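Local coordinates for protein putative exotoxin (superantigen) (Streptococcus pyogenes, PDB 1TY0) that probably acts as a secreted superantigen toxin, able to use one common surface for T-cell receptor binding and for dimerization, at residues N71-P76 and D135-Q140; F172-A177 and F204-W209. One frame throughout, in Å; residues are numbered along the deposited sequence.

Interaction 1 (N71-P76 and D135-Q140); sequences NIFGLP and DFKIRQ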
loop_
_atom_site.group_PDB
_atom_site.type_symbol
_atom_site.label_atom_id
_atom_site.label_comp_id
_atom_site.label_asym_id
_atom_site.label_seq_id
_atom_site.Cartn_x
_atom_site.Cartn_y
_atom_site.Cartn_z
ATOM N N ASN A 71 -12.668 11.809 -8.911
ATOM C CA ASN A 71 -11.295 11.415 -8.646
ATOM C C ASN A 71 -11.310 10.667 -7.331
ATOM O O ASN A 71 -12.120 10.957 -6.443
ATOM C CB ASN A 71 -10.387 12.633 -8.534
ATOM C CG ASN A 71 -10.236 13.353 -9.853
ATOM O OD1 ASN A 71 -10.189 12.720 -10.903
ATOM N ND2 ASN A 71 -10.150 14.680 -9.806
ATOM N N ILE A 72 -10.406 9.707 -7.209
ATOM C CA ILE A 72 -10.320 8.899 -6.011
ATOM C C ILE A 72 -8.933 8.960 -5.401
ATOM O O ILE A 72 -7.930 8.793 -6.098
ATOM C CB ILE A 72 -10.590 7.410 -6.319
ATOM C CG1 ILE A 72 -11.984 7.239 -6.918
ATOM C CG2 ILE A 72 -10.419 6.576 -5.043
ATOM C CD1 ILE A 72 -12.241 5.838 -7.453
ATOM N N PHE A 73 -8.884 9.225 -4.104
ATOM C CA PHE A 73 -7.623 9.195 -3.371
ATOM C C PHE A 73 -8.021 8.722 -1.989
ATOM O O PHE A 73 -8.423 9.517 -1.132
ATOM C CB PHE A 73 -6.938 10.554 -3.262
ATOM C CG PHE A 73 -5.502 10.446 -2.821
ATOM C CD1 PHE A 73 -5.191 10.186 -1.490
ATOM C CD2 PHE A 73 -4.468 10.515 -3.748
ATOM C CE1 PHE A 73 -3.869 9.991 -1.093
ATOM C CE2 PHE A 73 -3.141 10.322 -3.357
ATOM C CZ PHE A 73 -2.845 10.058 -2.025
ATOM N N GLY A 74 -7.923 7.416 -1.785
ATOM C CA GLY A 74 -8.304 6.851 -0.506
ATOM C C GLY A 74 -7.348 5.784 -0.038
ATOM O O GLY A 74 -6.679 5.130 -0.844
ATOM N N LEU A 75 -7.280 5.604 1.276
ATOM C CA LEU A 75 -6.390 4.598 1.840
ATOM C C LEU A 75 -7.182 3.322 2.071
ATOM O O LEU A 75 -8.198 3.331 2.773
ATOM C CB LEU A 75 -5.784 5.118 3.149
ATOM C CG LEU A 75 -5.194 6.531 3.040
ATOM C CD1 LEU A 75 -4.561 6.942 4.374
ATOM C CD2 LEU A 75 -4.159 6.572 1.924
ATOM N N PRO A 76 -6.744 2.200 1.468
ATOM C CA PRO A 76 -7.463 0.932 1.645
ATOM C C PRO A 76 -7.373 0.443 3.086
ATOM O O PRO A 76 -6.303 0.489 3.688
ATOM C CB PRO A 76 -6.753 -0.001 0.669
ATOM C CG PRO A 76 -5.327 0.481 0.744
ATOM C CD PRO A 76 -5.504 1.999 0.691
ATOM N N ASP A 135 -3.930 14.892 4.331
ATOM C CA ASP A 135 -3.497 14.291 5.587
ATOM C C ASP A 135 -2.500 13.158 5.348
ATOM O O ASP A 135 -1.439 13.106 5.971
ATOM C CB ASP A 135 -4.731 13.787 6.355
ATOM C CG ASP A 135 -4.411 13.348 7.773
ATOM O OD1 ASP A 135 -3.417 13.837 8.348
ATOM O OD2 ASP A 135 -5.176 12.528 8.326
ATOM N N PHE A 136 -2.836 12.254 4.439
ATOM C CA PHE A 136 -1.942 11.144 4.128
ATOM C C PHE A 136 -0.571 11.635 3.670
ATOM O O PHE A 136 0.459 11.182 4.171
ATOM C CB PHE A 136 -2.541 10.266 3.030
ATOM C CG PHE A 136 -1.561 9.297 2.436
ATOM C CD1 PHE A 136 -1.161 8.165 3.144
ATOM C CD2 PHE A 136 -1.006 9.540 1.182
ATOM C CE1 PHE A 136 -0.213 7.286 2.606
ATOM C CE2 PHE A 136 -0.062 8.672 0.641
ATOM C CZ PHE A 136 0.335 7.544 1.354
ATOM N N LYS A 137 -0.561 12.564 2.721
ATOM C CA LYS A 137 0.700 13.068 2.195
ATOM C C LYS A 137 1.535 13.806 3.226
ATOM O O LYS A 137 2.743 13.603 3.298
ATOM C CB LYS A 137 0.444 13.951 0.973
ATOM C CG LYS A 137 -0.106 13.153 -0.203
ATOM C CD LYS A 137 -0.290 13.990 -1.467
ATOM C CE LYS A 137 -0.639 13.068 -2.634
ATOM N NZ LYS A 137 -0.975 13.803 -3.885
ATOM N N ILE A 138 0.896 14.645 4.035
ATOM C CA ILE A 138 1.632 15.377 5.057
ATOM C C ILE A 138 2.157 14.431 6.136
ATOM O O ILE A 138 3.278 14.595 6.611
ATOM C CB ILE A 138 0.768 16.481 5.707
ATOM C CG1 ILE A 138 1.614 17.280 6.704
ATOM C CG2 ILE A 138 -0.429 15.872 6.398
ATOM C CD1 ILE A 138 0.933 18.534 7.202
ATOM N N ARG A 139 1.370 13.433 6.526
ATOM C CA ARG A 139 1.865 12.498 7.538
ATOM C C ARG A 139 3.072 11.745 6.995
ATOM O O ARG A 139 4.064 11.551 7.700
ATOM C CB ARG A 139 0.780 11.504 7.963
ATOM C CG ARG A 139 -0.320 12.148 8.782
ATOM C CD ARG A 139 -1.221 11.119 9.440
ATOM N NE ARG A 139 -2.484 11.731 9.835
ATOM C CZ ARG A 139 -3.165 11.426 10.934
ATOM N NH1 ARG A 139 -2.708 10.512 11.782
ATOM N NH2 ARG A 139 -4.319 12.030 11.171
ATOM N N GLN A 140 2.998 11.321 5.738
ATOM C CA GLN A 140 4.122 10.616 5.140
ATOM C C GLN A 140 5.360 11.515 5.128
ATOM O O GLN A 140 6.467 11.062 5.421
ATOM C CB GLN A 140 3.781 10.169 3.720
ATOM C CG GLN A 140 3.280 8.731 3.634
ATOM C CD GLN A 140 4.329 7.722 4.071
ATOM O OE1 GLN A 140 5.515 7.887 3.794
ATOM N NE2 GLN A 140 3.892 6.661 4.746
#
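The ammonium of K137, NZ, is gripped by two partners, a salt bridge to E133 and a hydrogen bond to the carbonyl O of K123, while the methylene just behind it meets F73 obliquely. K137 CE lies 3.8 Å from F73 CZ: the extended chain brings CE to the ring and NZ goes on to its polar partners. The rest of the contact is apolar. In F73, chi1 of -165° puts CG anti to the backbone N and swings the ring toward the helix, where its edge meets F136: F73 CE1 is 3.7 Å from F136 CD2, the ring planes inclined at 49°. L75 takes a face of the F136 ring instead. Its CD2 methyl sits 4.0 Å from the ring centroid in a CH-pi contact, with CD1 alongside. Within the helix, not across the contact, R139, one turn after D135, gives D135 OD1 a nearly straight salt-bridge bond of 2.7 Å from NE, from above the carboxylate plane. The contact is a domain interface: residues 71-76, on strand 69-74 of the OB-fold domain, meet helix 131-146 of the beta-grasp domain, with Y18 of helix 5-18 packing on both L75 and F136 and P22 covering F73 and L75.

Interaction 2 (F172-A177 and F204-W209); sequences FNLYDA and FDIYLW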
loop_
_atom_site.group_PDB
_atom_site.type_symbol
_atom_site.label_atom_id
_atom_site.label_comp_id
_atom_site.label_asym_id
_atom_site.label_seq_id
_atom_site.Cartn_x
_atom_site.Cartn_y
_atom_site.Cartn_z
ATOM N N PHE A 172 -6.713 18.610 12.933
ATOM C CA PHE A 172 -6.738 17.158 13.086
ATOM C C PHE A 172 -5.622 16.637 13.974
ATOM O O PHE A 172 -4.476 17.061 13.861
ATOM C CB PHE A 172 -6.624 16.505 11.711
ATOM C CG PHE A 172 -7.658 16.972 10.746
ATOM C CD1 PHE A 172 -8.952 16.468 10.801
ATOM C CD2 PHE A 172 -7.360 17.960 9.815
ATOM C CE1 PHE A 172 -9.935 16.943 9.948
ATOM C CE2 PHE A 172 -8.336 18.442 8.959
ATOM C CZ PHE A 172 -9.629 17.933 9.024
ATOM N N ASN A 173 -5.972 15.706 14.853
ATOM C CA ASN A 173 -5.016 15.089 15.762
ATOM C C ASN A 173 -4.120 14.150 14.956
ATOM O O ASN A 173 -4.612 13.289 14.228
ATOM C CB ASN A 173 -5.783 14.314 16.837
ATOM C CG ASN A 173 -4.876 13.583 17.804
ATOM O OD1 ASN A 173 -3.680 13.848 17.886
ATOM N ND2 ASN A 173 -5.456 12.663 18.565
ATOM N N LEU A 174 -2.807 14.324 15.074
ATOM C CA LEU A 174 -1.858 13.489 14.340
ATOM C C LEU A 174 -1.528 12.186 15.057
ATOM O O LEU A 174 -0.910 11.288 14.486
ATOM C CB LEU A 174 -0.570 14.276 14.072
ATOM C CG LEU A 174 -0.680 15.340 12.975
ATOM C CD1 LEU A 174 0.587 16.183 12.948
ATOM C CD2 LEU A 174 -0.910 14.666 11.626
ATOM N N TYR A 175 -1.947 12.081 16.312
ATOM C CA TYR A 175 -1.689 10.881 17.096
ATOM C C TYR A 175 -3.029 10.269 17.486
ATOM O O TYR A 175 -3.255 9.906 18.640
ATOM C CB TYR A 175 -0.856 11.255 18.326
ATOM C CG TYR A 175 0.554 11.668 17.955
ATOM C CD1 TYR A 175 0.846 12.986 17.590
ATOM C CD2 TYR A 175 1.575 10.728 17.888
ATOM C CE1 TYR A 175 2.128 13.347 17.157
ATOM C CE2 TYR A 175 2.858 11.076 17.464
ATOM C CZ TYR A 175 3.128 12.382 17.098
ATOM O OH TYR A 175 4.396 12.710 16.662
ATOM N N ASP A 176 -3.903 10.149 16.490
ATOM C CA ASP A 176 -5.248 9.619 16.680
ATOM C C ASP A 176 -5.396 8.102 16.595
ATOM O O ASP A 176 -5.973 7.574 15.640
ATOM C CB ASP A 176 -6.203 10.300 15.690
ATOM C CG ASP A 176 -5.783 10.122 14.236
ATOM O OD1 ASP A 176 -4.566 10.079 13.955
ATOM O OD2 ASP A 176 -6.682 10.042 13.369
ATOM N N ALA A 177 -4.886 7.402 17.605
ATOM C CA ALA A 177 -4.999 5.950 17.652
ATOM C C ALA A 177 -4.688 5.416 19.041
ATOM O O ALA A 177 -4.159 6.135 19.888
ATOM C CB ALA A 177 -4.051 5.309 16.639
ATOM N N PHE A 204 -1.061 25.786 5.634
ATOM C CA PHE A 204 -1.294 24.820 6.692
ATOM C C PHE A 204 -0.271 25.029 7.795
ATOM O O PHE A 204 0.742 25.706 7.607
ATOM C CB PHE A 204 -1.210 23.388 6.144
ATOM C CG PHE A 204 0.183 22.935 5.820
ATOM C CD1 PHE A 204 0.987 22.362 6.797
ATOM C CD2 PHE A 204 0.693 23.078 4.533
ATOM C CE1 PHE A 204 2.282 21.934 6.497
ATOM C CE2 PHE A 204 1.982 22.655 4.220
ATOM C CZ PHE A 204 2.780 22.081 5.204
ATOM N N ASP A 205 -0.557 24.456 8.953
ATOM C CA ASP A 205 0.330 24.550 10.095
ATOM C C ASP A 205 0.434 23.166 10.698
ATOM O O ASP A 205 -0.560 22.455 10.802
ATOM C CB ASP A 205 -0.233 25.506 11.154
ATOM C CG ASP A 205 -0.232 26.952 10.707
ATOM O OD1 ASP A 205 0.863 27.494 10.450
ATOM O OD2 ASP A 205 -1.326 27.550 10.616
ATOM N N ILE A 206 1.646 22.784 11.071
ATOM C CA ILE A 206 1.889 21.505 11.714
ATOM C C ILE A 206 2.405 21.862 13.098
ATOM O O ILE A 206 3.426 22.540 13.224
ATOM C CB ILE A 206 2.978 20.681 10.995
ATOM C CG1 ILE A 206 2.497 20.267 9.605
ATOM C CG2 ILE A 206 3.319 19.439 11.821
ATOM C CD1 ILE A 206 3.557 19.544 8.789
ATOM N N TYR A 207 1.687 21.428 14.128
ATOM C CA TYR A 207 2.087 21.692 15.507
ATOM C C TYR A 207 2.540 20.394 16.158
ATOM O O TYR A 207 1.735 19.487 16.353
ATOM C CB TYR A 207 0.910 22.246 16.312
ATOM C CG TYR A 207 0.420 23.611 15.881
ATOM C CD1 TYR A 207 1.075 24.772 16.289
ATOM C CD2 TYR A 207 -0.712 23.740 15.082
ATOM C CE1 TYR A 207 0.607 26.032 15.913
ATOM C CE2 TYR A 207 -1.187 24.989 14.699
ATOM C CZ TYR A 207 -0.527 26.130 15.118
ATOM O OH TYR A 207 -1.013 27.365 14.750
ATOM N N LEU A 208 3.823 20.289 16.477
ATOM C CA LEU A 208 4.325 19.094 17.141
ATOM C C LEU A 208 4.692 19.473 18.573
ATOM O O LEU A 208 5.229 20.554 18.814
ATOM C CB LEU A 208 5.557 18.550 16.422
ATOM C CG LEU A 208 5.334 18.094 14.982
ATOM C CD1 LEU A 208 6.630 17.524 14.421
ATOM C CD2 LEU A 208 4.229 17.053 14.948
ATOM N N TRP A 209 4.398 18.589 19.520
ATOM C CA TRP A 209 4.710 18.857 20.921
ATOM C C TRP A 209 5.486 17.713 21.552
ATOM O O TRP A 209 5.244 16.543 21.244
ATOM C CB TRP A 209 3.424 19.092 21.712
ATOM C CG TRP A 209 2.478 20.012 21.028
ATOM C CD1 TRP A 209 1.498 19.670 20.137
ATOM C CD2 TRP A 209 2.433 21.435 21.149
ATOM N NE1 TRP A 209 0.845 20.794 19.697
ATOM C CE2 TRP A 209 1.398 21.892 20.303
ATOM C CE3 TRP A 209 3.165 22.371 21.890
ATOM C CZ2 TRP A 209 1.077 23.246 20.178
ATOM C CZ3 TRP A 209 2.848 23.718 21.765
ATOM C CH2 TRP A 209 1.811 24.142 20.915
#
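Apolar packing is all that joins L174 to L208 and I206, and it passes through one methyl. L174 CD1 approaches L208 CD2 at 4.2 Å and I206 CG2 at 4.4 Å. The leucine has an extended CA-CB-CG-CD1 path (chi2 172°), which carries CD1 out across strand 157-164, the strand lying between the two segments in the sheet. This is the helix-facing side of the beta-grasp sheet: L142 of helix 131-146 packs on I206, and Y155 touches both L208 and Y175.

Polar bonds shape the 172-177 side. N173 OD1 accepts from Y175 N at 2.9 Å, closing an Asx turn as the chain leaves strand 168-173; the donor stands well above the carbonyl plane. Y175 is fixed by its OH bonding to I148 O and by an edge-to-face stack with Y149. D176, at the centre of an inverse gamma turn, forms a salt bridge to K189.

Metal chemistry belongs to strand 201-209: D205, next to I206, is a zinc ligand together with H169 and H203, although no zinc is bound to this chain in the model; here D205 OD1 takes a hydrogen bond from N107.

With methyl contacts alone, the packing is apolar and loose in direction. L174 sits within the Asx turn, its O bonded to Y149 OH and its backbone to G158, so polar bonds on its own side probably set its position.

Overall arrangement
From the N terminus, the chain runs through the OB-fold domain to 71-76, and interaction 1 closes when helix 131-146 comes back against that strand after 58 intervening residues, tying the two domains together. Interaction 2 opens later, at 172-177, and closes a shorter loop of 26 residues at the last strand, wholly within the beta-grasp domain. The two follow one another in series, neither nesting nor crossing. Helix 131-146 still serves both, one flank on the OB-fold side and another on the beta-grasp sheet: R139 NH1 reaches D176 OD1 at 2.9 Å in a salt bridge, and I138 packs against I206.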